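Local atomic coordinates of MGS-MChE2 (Uncultured bacterium, PDB entry 5JD6), a protein that probably hydrolyses carboxylic esters, being an esterase-type enzyme of the alpha/beta hydrolase superfamily from an uncultured lagoon-sediment bacterium. Residues Q7-E15 against Y72-K80; L188-W199 against A211-D220. All coordinates share one frame; numbering follows the deposited sequence.

Contact 1. Residues Q7-E15 against Y72-K80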
loop_
_atom_site.group_PDB
_atom_site.type_symbol
_atom_site.label_atom_id
_atom_site.label_comp_id
_atom_site.label_asym_id
_atom_site.label_seq_id
_atom_site.Cartn_x
_atom_site.Cartn_y
_atom_site.Cartn_z
ATOM N N GLN A 7 5.232 14.724 12.930
ATOM C CA GLN A 7 5.662 15.569 11.828
ATOM C C GLN A 7 7.117 15.956 12.025
ATOM O O GLN A 7 7.438 16.856 12.797
ATOM C CB GLN A 7 4.789 16.816 11.708
ATOM C CG GLN A 7 5.054 17.604 10.436
ATOM C CD GLN A 7 4.125 18.787 10.278
ATOM O OE1 GLN A 7 4.359 19.854 10.845
ATOM N NE2 GLN A 7 3.059 18.604 9.507
ATOM N N GLU A 8 7.994 15.251 11.324
ATOM C CA GLU A 8 9.420 15.507 11.399
ATOM C C GLU A 8 9.923 15.872 10.014
ATOM O O GLU A 8 9.894 15.049 9.097
ATOM C CB GLU A 8 10.152 14.284 11.952
ATOM C CG GLU A 8 9.629 13.844 13.313
ATOM C CD GLU A 8 10.092 12.456 13.704
ATOM O OE1 GLU A 8 10.666 11.753 12.847
ATOM O OE2 GLU A 8 9.880 12.067 14.873
ATOM N N GLY A 9 10.362 17.117 9.859
ATOM C CA GLY A 9 10.767 17.621 8.562
ATOM C C GLY A 9 9.578 17.705 7.626
ATOM O O GLY A 9 8.534 18.244 7.989
ATOM N N LYS A 10 9.731 17.165 6.422
ATOM C CA LYS A 10 8.652 17.175 5.443
ATOM C C LYS A 10 7.776 15.934 5.574
ATOM O O LYS A 10 6.785 15.787 4.858
ATOM C CB LYS A 10 9.215 17.269 4.023
ATOM C CG LYS A 10 10.050 16.068 3.605
ATOM C CD LYS A 10 10.444 16.156 2.139
ATOM C CE LYS A 10 11.241 14.939 1.706
ATOM N NZ LYS A 10 11.586 14.991 0.258
ATOM N N PHE A 11 8.144 15.044 6.493
ATOM C CA PHE A 11 7.421 13.790 6.672
ATOM C C PHE A 11 6.335 13.880 7.742
ATOM O O PHE A 11 6.614 14.163 8.907
ATOM C CB PHE A 11 8.387 12.660 7.029
ATOM C CG PHE A 11 9.344 12.307 5.929
ATOM C CD1 PHE A 11 8.885 11.770 4.738
ATOM C CD2 PHE A 11 10.707 12.497 6.091
ATOM C CE1 PHE A 11 9.763 11.438 3.727
ATOM C CE2 PHE A 11 11.593 12.168 5.084
ATOM C CZ PHE A 11 11.121 11.638 3.900
ATOM N N THR A 12 5.096 13.631 7.329
ATOM C CA THR A 12 3.978 13.497 8.253
ATOM C C THR A 12 3.510 12.046 8.253
ATOM O O THR A 12 3.214 11.487 7.195
ATOM C CB THR A 12 2.807 14.426 7.872
ATOM O OG1 THR A 12 3.252 15.789 7.874
ATOM C CG2 THR A 12 1.656 14.271 8.854
ATOM N N TYR A 13 3.448 11.430 9.430
ATOM C CA TYR A 13 3.102 10.013 9.509
ATOM C C TYR A 13 2.556 9.598 10.873
ATOM O O TYR A 13 2.863 10.215 11.893
ATOM C CB TYR A 13 4.326 9.157 9.165
ATOM C CG TYR A 13 5.485 9.300 10.128
ATOM C CD1 TYR A 13 6.342 10.393 10.058
ATOM C CD2 TYR A 13 5.729 8.338 11.098
ATOM C CE1 TYR A 13 7.402 10.527 10.934
ATOM C CE2 TYR A 13 6.788 8.462 11.977
ATOM C CZ TYR A 13 7.621 9.558 11.891
ATOM O OH TYR A 13 8.678 9.687 12.766
ATOM N N LEU A 14 1.736 8.551 10.875
ATOM C CA LEU A 14 1.289 7.930 12.116
ATOM C C LEU A 14 2.287 6.868 12.551
ATOM O O LEU A 14 2.853 6.157 11.720
ATOM C CB LEU A 14 -0.098 7.303 11.961
ATOM C CG LEU A 14 -1.317 8.220 11.867
ATOM C CD1 LEU A 14 -2.594 7.403 11.994
ATOM C CD2 LEU A 14 -1.270 9.309 12.925
ATOM N N GLU A 15 2.494 6.759 13.858
ATOM C CA GLU A 15 3.440 5.795 14.396
ATOM C C GLU A 15 2.871 5.127 15.640
ATOM O O GLU A 15 2.390 5.797 16.552
ATOM C CB GLU A 15 4.773 6.478 14.712
ATOM C CG GLU A 15 5.901 5.529 15.077
ATOM C CD GLU A 15 7.233 6.245 15.222
ATOM O OE1 GLU A 15 7.314 7.434 14.851
ATOM O OE2 GLU A 15 8.200 5.624 15.708
ATOM N N TYR A 72 9.911 8.585 -2.851
ATOM C CA TYR A 72 9.552 9.279 -1.621
ATOM C C TYR A 72 9.478 8.282 -0.472
ATOM O O TYR A 72 9.922 8.568 0.640
ATOM C CB TYR A 72 8.218 10.013 -1.779
ATOM C CG TYR A 72 7.828 10.857 -0.584
ATOM C CD1 TYR A 72 8.159 12.205 -0.526
ATOM C CD2 TYR A 72 7.123 10.308 0.481
ATOM C CE1 TYR A 72 7.801 12.983 0.560
ATOM C CE2 TYR A 72 6.763 11.080 1.573
ATOM C CZ TYR A 72 7.103 12.416 1.607
ATOM O OH TYR A 72 6.747 13.186 2.690
ATOM N N LEU A 73 8.907 7.115 -0.751
ATOM C CA LEU A 73 8.828 6.042 0.232
ATOM C C LEU A 73 10.224 5.597 0.645
ATOM O O LEU A 73 10.501 5.401 1.829
ATOM C CB LEU A 73 8.036 4.856 -0.323
ATOM C CG LEU A 73 8.140 3.566 0.495
ATOM C CD1 LEU A 73 7.519 3.748 1.871
ATOM C CD2 LEU A 73 7.502 2.399 -0.240
ATOM N N LYS A 74 11.096 5.437 -0.346
ATOM C CA LYS A 74 12.488 5.077 -0.106
ATOM C C LYS A 74 13.170 6.116 0.778
ATOM O O LYS A 74 13.902 5.772 1.706
ATOM C CB LYS A 74 13.237 4.934 -1.431
ATOM C CG LYS A 74 14.694 4.529 -1.291
ATOM C CD LYS A 74 14.833 3.190 -0.587
ATOM C CE LYS A 74 16.228 2.614 -0.775
ATOM N NZ LYS A 74 17.290 3.569 -0.352
ATOM N N GLU A 75 12.915 7.388 0.488
ATOM C CA GLU A 75 13.479 8.476 1.276
ATOM C C GLU A 75 12.974 8.426 2.716
ATOM O O GLU A 75 13.698 8.775 3.648
ATOM C CB GLU A 75 13.144 9.828 0.644
ATOM C CG GLU A 75 13.830 11.009 1.314
ATOM C CD GLU A 75 13.459 12.336 0.682
ATOM O OE1 GLU A 75 12.591 12.347 -0.217
ATOM O OE2 GLU A 75 14.037 13.369 1.086
ATOM N N PHE A 76 11.732 7.980 2.891
ATOM C CA PHE A 76 11.135 7.876 4.220
ATOM C C PHE A 76 11.777 6.760 5.037
ATOM O O PHE A 76 12.109 6.952 6.206
ATOM C CB PHE A 76 9.626 7.644 4.119
ATOM C CG PHE A 76 8.957 7.418 5.447
ATOM C CD1 PHE A 76 8.833 8.453 6.361
ATOM C CD2 PHE A 76 8.452 6.171 5.782
ATOM C CE1 PHE A 76 8.219 8.249 7.585
ATOM C CE2 PHE A 76 7.837 5.960 7.003
ATOM C CZ PHE A 76 7.720 7.001 7.906
ATOM N N VAL A 77 11.950 5.597 4.419
ATOM C CA VAL A 77 12.564 4.458 5.093
ATOM C C VAL A 77 14.023 4.753 5.434
ATOM O O VAL A 77 14.487 4.440 6.532
ATOM C CB VAL A 77 12.482 3.180 4.233
ATOM C CG1 VAL A 77 13.163 2.018 4.941
ATOM C CG2 VAL A 77 11.032 2.842 3.925
ATOM N N ASP A 78 14.735 5.361 4.489
ATOM C CA ASP A 78 16.122 5.761 4.711
ATOM C C ASP A 78 16.220 6.763 5.855
ATOM O O ASP A 78 17.099 6.657 6.709
ATOM C CB ASP A 78 16.730 6.357 3.439
ATOM C CG ASP A 78 16.883 5.335 2.329
ATOM O OD1 ASP A 78 16.927 4.124 2.635
ATOM O OD2 ASP A 78 16.964 5.743 1.151
ATOM N N PHE A 79 15.310 7.733 5.862
ATOM C CA PHE A 79 15.235 8.710 6.942
ATOM C C PHE A 79 15.049 8.024 8.291
ATOM O O PHE A 79 15.661 8.410 9.287
ATOM C CB PHE A 79 14.090 9.698 6.700
ATOM C CG PHE A 79 13.539 10.297 7.959
ATOM C CD1 PHE A 79 14.297 11.177 8.708
ATOM C CD2 PHE A 79 12.259 9.986 8.390
ATOM C CE1 PHE A 79 13.803 11.719 9.871
ATOM C CE2 PHE A 79 11.753 10.540 9.554
ATOM C CZ PHE A 79 12.527 11.411 10.293
ATOM N N LYS A 80 14.197 7.007 8.313
ATOM C CA LYS A 80 13.940 6.249 9.529
ATOM C C LYS A 80 15.146 5.397 9.921
ATOM O O LYS A 80 15.294 5.016 11.081
ATOM C CB LYS A 80 12.703 5.370 9.353
ATOM C CG LYS A 80 11.416 6.039 9.795
ATOM C CD LYS A 80 11.475 6.348 11.280
ATOM C CE LYS A 80 10.252 7.112 11.742
ATOM N NZ LYS A 80 10.333 7.441 13.192
HETATM O O HOH W 1 11.878 9.476 14.731
#

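Contact 2. Residues L188-W199 against A211-D220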
loop_
_atom_site.group_PDB
_atom_site.type_symbol
_atom_site.label_atom_id
_atom_site.label_comp_id
_atom_site.label_asym_id
_atom_site.label_seq_id
_atom_site.Cartn_x
_atom_site.Cartn_y
_atom_site.Cartn_z
ATOM N N LEU A 188 6.962 -8.302 -12.621
ATOM C CA LEU A 188 6.590 -9.298 -11.614
ATOM C C LEU A 188 7.303 -10.666 -11.667
ATOM O O LEU A 188 7.677 -11.174 -10.610
ATOM C CB LEU A 188 5.077 -9.537 -11.670
ATOM C CG LEU A 188 4.169 -8.371 -11.284
ATOM C CD1 LEU A 188 2.711 -8.789 -11.352
ATOM C CD2 LEU A 188 4.517 -7.838 -9.902
ATOM N N PRO A 189 7.480 -11.272 -12.869
ATOM C CA PRO A 189 7.997 -12.649 -12.964
ATOM C C PRO A 189 9.176 -13.011 -12.055
ATOM O O PRO A 189 9.302 -14.181 -11.698
ATOM C CB PRO A 189 8.423 -12.764 -14.440
ATOM C CG PRO A 189 8.199 -11.408 -15.049
ATOM C CD PRO A 189 7.154 -10.767 -14.212
ATOM N N LYS A 190 10.019 -12.053 -11.684
ATOM C CA LYS A 190 11.018 -12.341 -10.662
ATOM C C LYS A 190 11.303 -11.115 -9.789
ATOM O O LYS A 190 12.414 -10.584 -9.761
ATOM C CB LYS A 190 12.306 -12.879 -11.296
ATOM C CG LYS A 190 13.359 -13.350 -10.287
ATOM C CD LYS A 190 14.516 -14.060 -10.969
ATOM C CE LYS A 190 15.613 -14.389 -9.976
ATOM N NZ LYS A 190 16.310 -13.144 -9.545
ATOM N N MET A 191 10.268 -10.660 -9.094
ATOM C CA MET A 191 10.447 -9.822 -7.920
ATOM C C MET A 191 10.462 -10.779 -6.734
ATOM O O MET A 191 9.416 -11.118 -6.177
ATOM C CB MET A 191 9.343 -8.768 -7.803
ATOM C CG MET A 191 9.455 -7.643 -8.830
ATOM S SD MET A 191 7.933 -6.698 -9.052
ATOM C CE MET A 191 7.512 -6.323 -7.355
ATOM N N LYS A 192 11.665 -11.223 -6.376
ATOM C CA LYS A 192 11.873 -12.358 -5.476
ATOM C C LYS A 192 11.219 -12.237 -4.104
ATOM O O LYS A 192 10.927 -13.250 -3.467
ATOM C CB LYS A 192 13.371 -12.589 -5.270
ATOM C CG LYS A 192 14.092 -13.171 -6.463
ATOM C CD LYS A 192 15.557 -12.769 -6.451
ATOM C CE LYS A 192 16.444 -13.967 -6.151
ATOM N NZ LYS A 192 17.729 -13.570 -5.515
ATOM N N THR A 193 10.999 -11.006 -3.655
ATOM C CA THR A 193 10.535 -10.753 -2.293
ATOM C C THR A 193 9.257 -11.517 -1.961
ATOM O O THR A 193 8.334 -11.572 -2.775
ATOM C CB THR A 193 10.288 -9.251 -2.055
ATOM O OG1 THR A 193 9.077 -8.852 -2.708
ATOM C CG2 THR A 193 11.449 -8.423 -2.586
ATOM N N PRO A 194 9.212 -12.123 -0.764
ATOM C CA PRO A 194 8.030 -12.836 -0.267
ATOM C C PRO A 194 6.805 -11.933 -0.247
ATOM O O PRO A 194 6.832 -10.871 0.374
ATOM C CB PRO A 194 8.436 -13.245 1.153
ATOM C CG PRO A 194 9.926 -13.285 1.120
ATOM C CD PRO A 194 10.332 -12.181 0.193
ATOM N N THR A 195 5.741 -12.350 -0.924
ATOM C CA THR A 195 4.571 -11.498 -1.080
ATOM C C THR A 195 3.294 -12.156 -0.571
ATOM O O THR A 195 2.995 -13.303 -0.900
ATOM C CB THR A 195 4.374 -11.095 -2.553
ATOM O OG1 THR A 195 5.541 -10.406 -3.018
ATOM C CG2 THR A 195 3.164 -10.186 -2.702
ATOM N N CYS A 196 2.546 -11.417 0.241
ATOM C CA CYS A 196 1.252 -11.878 0.721
ATOM C C CYS A 196 0.141 -11.121 0.009
ATOM O O CYS A 196 0.079 -9.893 0.065
ATOM C CB CYS A 196 1.138 -11.693 2.234
ATOM S SG CYS A 196 -0.388 -12.342 2.949
ATOM N N ILE A 197 -0.732 -11.856 -0.669
ATOM C CA ILE A 197 -1.837 -11.236 -1.384
ATOM C C ILE A 197 -3.167 -11.603 -0.739
ATOM O O ILE A 197 -3.611 -12.747 -0.818
ATOM C CB ILE A 197 -1.854 -11.654 -2.866
ATOM C CG1 ILE A 197 -0.442 -11.603 -3.450
ATOM C CG2 ILE A 197 -2.795 -10.764 -3.656
ATOM C CD1 ILE A 197 -0.334 -12.212 -4.829
ATOM N N ILE A 198 -3.788 -10.624 -0.090
ATOM C CA ILE A 198 -5.092 -10.812 0.535
ATOM C C ILE A 198 -6.139 -10.041 -0.260
ATOM O O ILE A 198 -5.940 -8.876 -0.581
ATOM C CB ILE A 198 -5.088 -10.345 2.002
ATOM C CG1 ILE A 198 -3.976 -11.053 2.779
ATOM C CG2 ILE A 198 -6.442 -10.600 2.647
ATOM C CD1 ILE A 198 -3.837 -10.592 4.211
ATOM N N TRP A 199 -7.252 -10.685 -0.588
ATOM C CA TRP A 199 -8.199 -10.074 -1.512
ATOM C C TRP A 199 -9.653 -10.351 -1.148
ATOM O O TRP A 199 -9.987 -11.429 -0.659
ATOM C CB TRP A 199 -7.922 -10.572 -2.931
ATOM C CG TRP A 199 -8.038 -9.523 -3.991
ATOM C CD1 TRP A 199 -9.170 -9.147 -4.655
ATOM C CD2 TRP A 199 -6.976 -8.723 -4.523
ATOM N NE1 TRP A 199 -8.878 -8.159 -5.565
ATOM C CE2 TRP A 199 -7.537 -7.881 -5.504
ATOM C CE3 TRP A 199 -5.604 -8.638 -4.265
ATOM C CZ2 TRP A 199 -6.775 -6.965 -6.225
ATOM C CZ3 TRP A 199 -4.849 -7.727 -4.981
ATOM C CH2 TRP A 199 -5.436 -6.902 -5.949
ATOM N N ALA A 211 -5.949 -10.424 -8.725
ATOM C CA ALA A 211 -5.266 -11.076 -7.612
ATOM C C ALA A 211 -4.545 -12.339 -8.067
ATOM O O ALA A 211 -3.404 -12.589 -7.676
ATOM C CB ALA A 211 -6.254 -11.405 -6.505
ATOM N N GLU A 212 -5.214 -13.130 -8.899
ATOM C CA GLU A 212 -4.642 -14.379 -9.386
ATOM C C GLU A 212 -3.566 -14.125 -10.437
ATOM O O GLU A 212 -2.654 -14.933 -10.604
ATOM C CB GLU A 212 -5.740 -15.286 -9.947
ATOM C CG GLU A 212 -6.732 -15.751 -8.892
ATOM C CD GLU A 212 -7.718 -16.774 -9.419
ATOM O OE1 GLU A 212 -8.765 -16.368 -9.966
ATOM O OE2 GLU A 212 -7.446 -17.986 -9.283
ATOM N N ASP A 213 -3.673 -13.002 -11.141
ATOM C CA ASP A 213 -2.617 -12.569 -12.050
ATOM C C ASP A 213 -1.341 -12.286 -11.263
ATOM O O ASP A 213 -0.244 -12.662 -11.680
ATOM C CB ASP A 213 -3.043 -11.327 -12.835
ATOM C CG ASP A 213 -4.010 -11.647 -13.957
ATOM O OD1 ASP A 213 -3.939 -12.766 -14.504
ATOM O OD2 ASP A 213 -4.840 -10.776 -14.292
ATOM N N PHE A 214 -1.500 -11.617 -10.124
ATOM C CA PHE A 214 -0.389 -11.347 -9.216
ATOM C C PHE A 214 0.239 -12.644 -8.725
ATOM O O PHE A 214 1.460 -12.780 -8.688
ATOM C CB PHE A 214 -0.862 -10.513 -8.024
ATOM C CG PHE A 214 -0.757 -9.031 -8.238
ATOM C CD1 PHE A 214 0.414 -8.468 -8.718
ATOM C CD2 PHE A 214 -1.828 -8.200 -7.961
ATOM C CE1 PHE A 214 0.515 -7.105 -8.914
ATOM C CE2 PHE A 214 -1.734 -6.836 -8.156
ATOM C CZ PHE A 214 -0.560 -6.288 -8.633
ATOM N N LYS A 215 -0.611 -13.594 -8.351
ATOM C CA LYS A 215 -0.159 -14.895 -7.874
ATOM C C LYS A 215 0.585 -15.659 -8.969
ATOM O O LYS A 215 1.583 -16.327 -8.699
ATOM C CB LYS A 215 -1.349 -15.712 -7.361
ATOM C CG LYS A 215 -1.042 -17.172 -7.071
ATOM C CD LYS A 215 0.010 -17.325 -5.986
ATOM C CE LYS A 215 0.374 -18.789 -5.790
ATOM N NZ LYS A 215 1.483 -18.965 -4.813
ATOM N N ARG A 216 0.096 -15.550 -10.203
ATOM C CA ARG A 216 0.717 -16.223 -11.343
ATOM C C ARG A 216 2.143 -15.746 -11.586
ATOM O O ARG A 216 3.083 -16.541 -11.612
ATOM C CB ARG A 216 -0.106 -16.005 -12.617
ATOM C CG ARG A 216 -1.347 -16.870 -12.735
ATOM C CD ARG A 216 -1.886 -16.881 -14.163
ATOM N NE ARG A 216 -2.201 -15.542 -14.660
ATOM C CZ ARG A 216 -1.499 -14.905 -15.594
ATOM N NH1 ARG A 216 -0.436 -15.481 -16.137
ATOM N NH2 ARG A 216 -1.862 -13.690 -15.987
ATOM N N LEU A 217 2.293 -14.438 -11.764
ATOM C CA LEU A 217 3.556 -13.858 -12.199
ATOM C C LEU A 217 4.614 -13.831 -11.095
ATOM O O LEU A 217 5.765 -14.191 -11.330
ATOM C CB LEU A 217 3.315 -12.447 -12.737
ATOM C CG LEU A 217 2.279 -12.375 -13.862
ATOM C CD1 LEU A 217 1.978 -10.934 -14.246
ATOM C CD2 LEU A 217 2.748 -13.166 -15.073
ATOM N N LEU A 218 4.224 -13.410 -9.895
ATOM C CA LEU A 218 5.157 -13.352 -8.771
ATOM C C LEU A 218 5.696 -14.737 -8.420
ATOM O O LEU A 218 4.924 -15.676 -8.223
ATOM C CB LEU A 218 4.489 -12.725 -7.546
ATOM C CG LEU A 218 4.324 -11.204 -7.561
ATOM C CD1 LEU A 218 3.515 -10.746 -6.359
ATOM C CD2 LEU A 218 5.683 -10.522 -7.584
ATOM N N PRO A 219 7.029 -14.862 -8.341
ATOM C CA PRO A 219 7.687 -16.143 -8.053
ATOM C C PRO A 219 7.398 -16.660 -6.645
ATOM O O PRO A 219 7.118 -17.846 -6.476
ATOM C CB PRO A 219 9.176 -15.816 -8.219
ATOM C CG PRO A 219 9.272 -14.350 -7.984
ATOM C CD PRO A 219 7.999 -13.770 -8.527
ATOM N N ASP A 220 7.463 -15.779 -5.653
ATOM C CA ASP A 220 7.242 -16.176 -4.266
ATOM C C ASP A 220 6.095 -15.384 -3.647
ATOM O O ASP A 220 6.315 -14.367 -2.989
ATOM C CB ASP A 220 8.522 -15.986 -3.448
ATOM C CG ASP A 220 8.395 -16.513 -2.032
ATOM O OD1 ASP A 220 7.515 -17.365 -1.786
ATOM O OD2 ASP A 220 9.178 -16.076 -1.163
#

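Contact 1. Residues Q7-E15 against Y72-K80
A chi1 of 64° sets CG of Y13 between the backbone N and the carbonyl carbon and brings its ring to F76 and K80 of the helix 72-80, while F11, its CG beside the backbone N, sends its own ring among Y72, F76 and F79. F76 shares its edge between two faces: CD1 stands 3.7 Å from F11 CD1, and CE1 lies 3.8 Å from Y13 CD1, giving two edge-to-face pairs. F11 in turn offers an edge to the face of Y72, offset, with F11 CE1 3.5 Å from Y72 CZ. F79 runs almost parallel to F11 (20°) but is displaced so far that little of one ring lies over the other. K10 NZ makes a salt bridge with E75 OE1 (2.9 Å), on the syn side but 29° out of the carboxylate plane. K80 NZ donates to Y13 OH at 2.8 Å, more weakly to E15 OE1 at 3.4 Å, and to a water that bonds E8 OE1. A phenylalanine in place of Y13 would probably leave the K80 ammonium without its closest acceptor and freer to swing. Rings meeting mainly edge to face thus seat the N-terminal hairpin on helix 66-80, an apolar core bordered by the K10-E75 salt bridge and the K80-Y13 hydrogen bond.

Contact 2. Residues L188-W199 against A211-D220
L188-W199 and A211-D220 meet within the beta-alpha-beta unit formed by strand 195-200, helix 208-217 and strand 221-226, and their packing lays the helix along the strand that precedes it. The axes of strand 195-199 and helix 211-217 run nearly antiparallel, at 163° and 9.4 Å apart. At one end the methyl of A211 sits over a face of the W199 indole, CB 3.4 Å from W199 CD2, in a CH-pi contact centred near the five-membered ring. The indole NE1 is bonded to T206 O, and this side chain also touches what appears to be the Ser-His-Asp triad. Midway, I197 drives CD1 against F214 CB (3.7 Å), the two side chains crossing at about a right angle. L188, with CG anti to its carbonyl carbon (chi1 -66°), spreads its branches over the end of the helix: CD1 reaches F214 CD1 at 3.5 Å, and CD2 meets L218 CD2 at 3.7 Å. The other methyl of L218, CD1, rests on T195 CG2. Beyond the helix, the pyrrolidine of P219 packs against backbone carbonyls, its CD 3.3 Å from L188 O. The one hydrogen bond across the contact, T195 N to D220 O (2.9 Å), lies in the carbonyl plane where strand 195-200 begins beside strand 221-226; the carboxylate of D220 turns to a salt bridge with R252. Such packing of a helix on the parallel strands it connects is typical of a beta-alpha-beta crossover, the unit from which the alpha/beta hydrolase sheet is largely built.

From the N terminus, the chain first forms the hairpin of strands 4-8 and 11-16, and contact 1 closes when helix 66-80 returns to it, after strands 20-25 and 47-52 have been laid down. Contact 2 closes much later, over a far shorter loop, between residues 188-199 and 211-220. The two follow in series and neither nest nor cross. Their centres are about 27 Å apart, on opposite sides of the chain's centre, yet both reach one mixed sheet. Contact 1 anchors a helix to the antiparallel N-terminal margin; contact 2 fixes a helix near the parallel C-terminal one, where strand 221-226 is outermost.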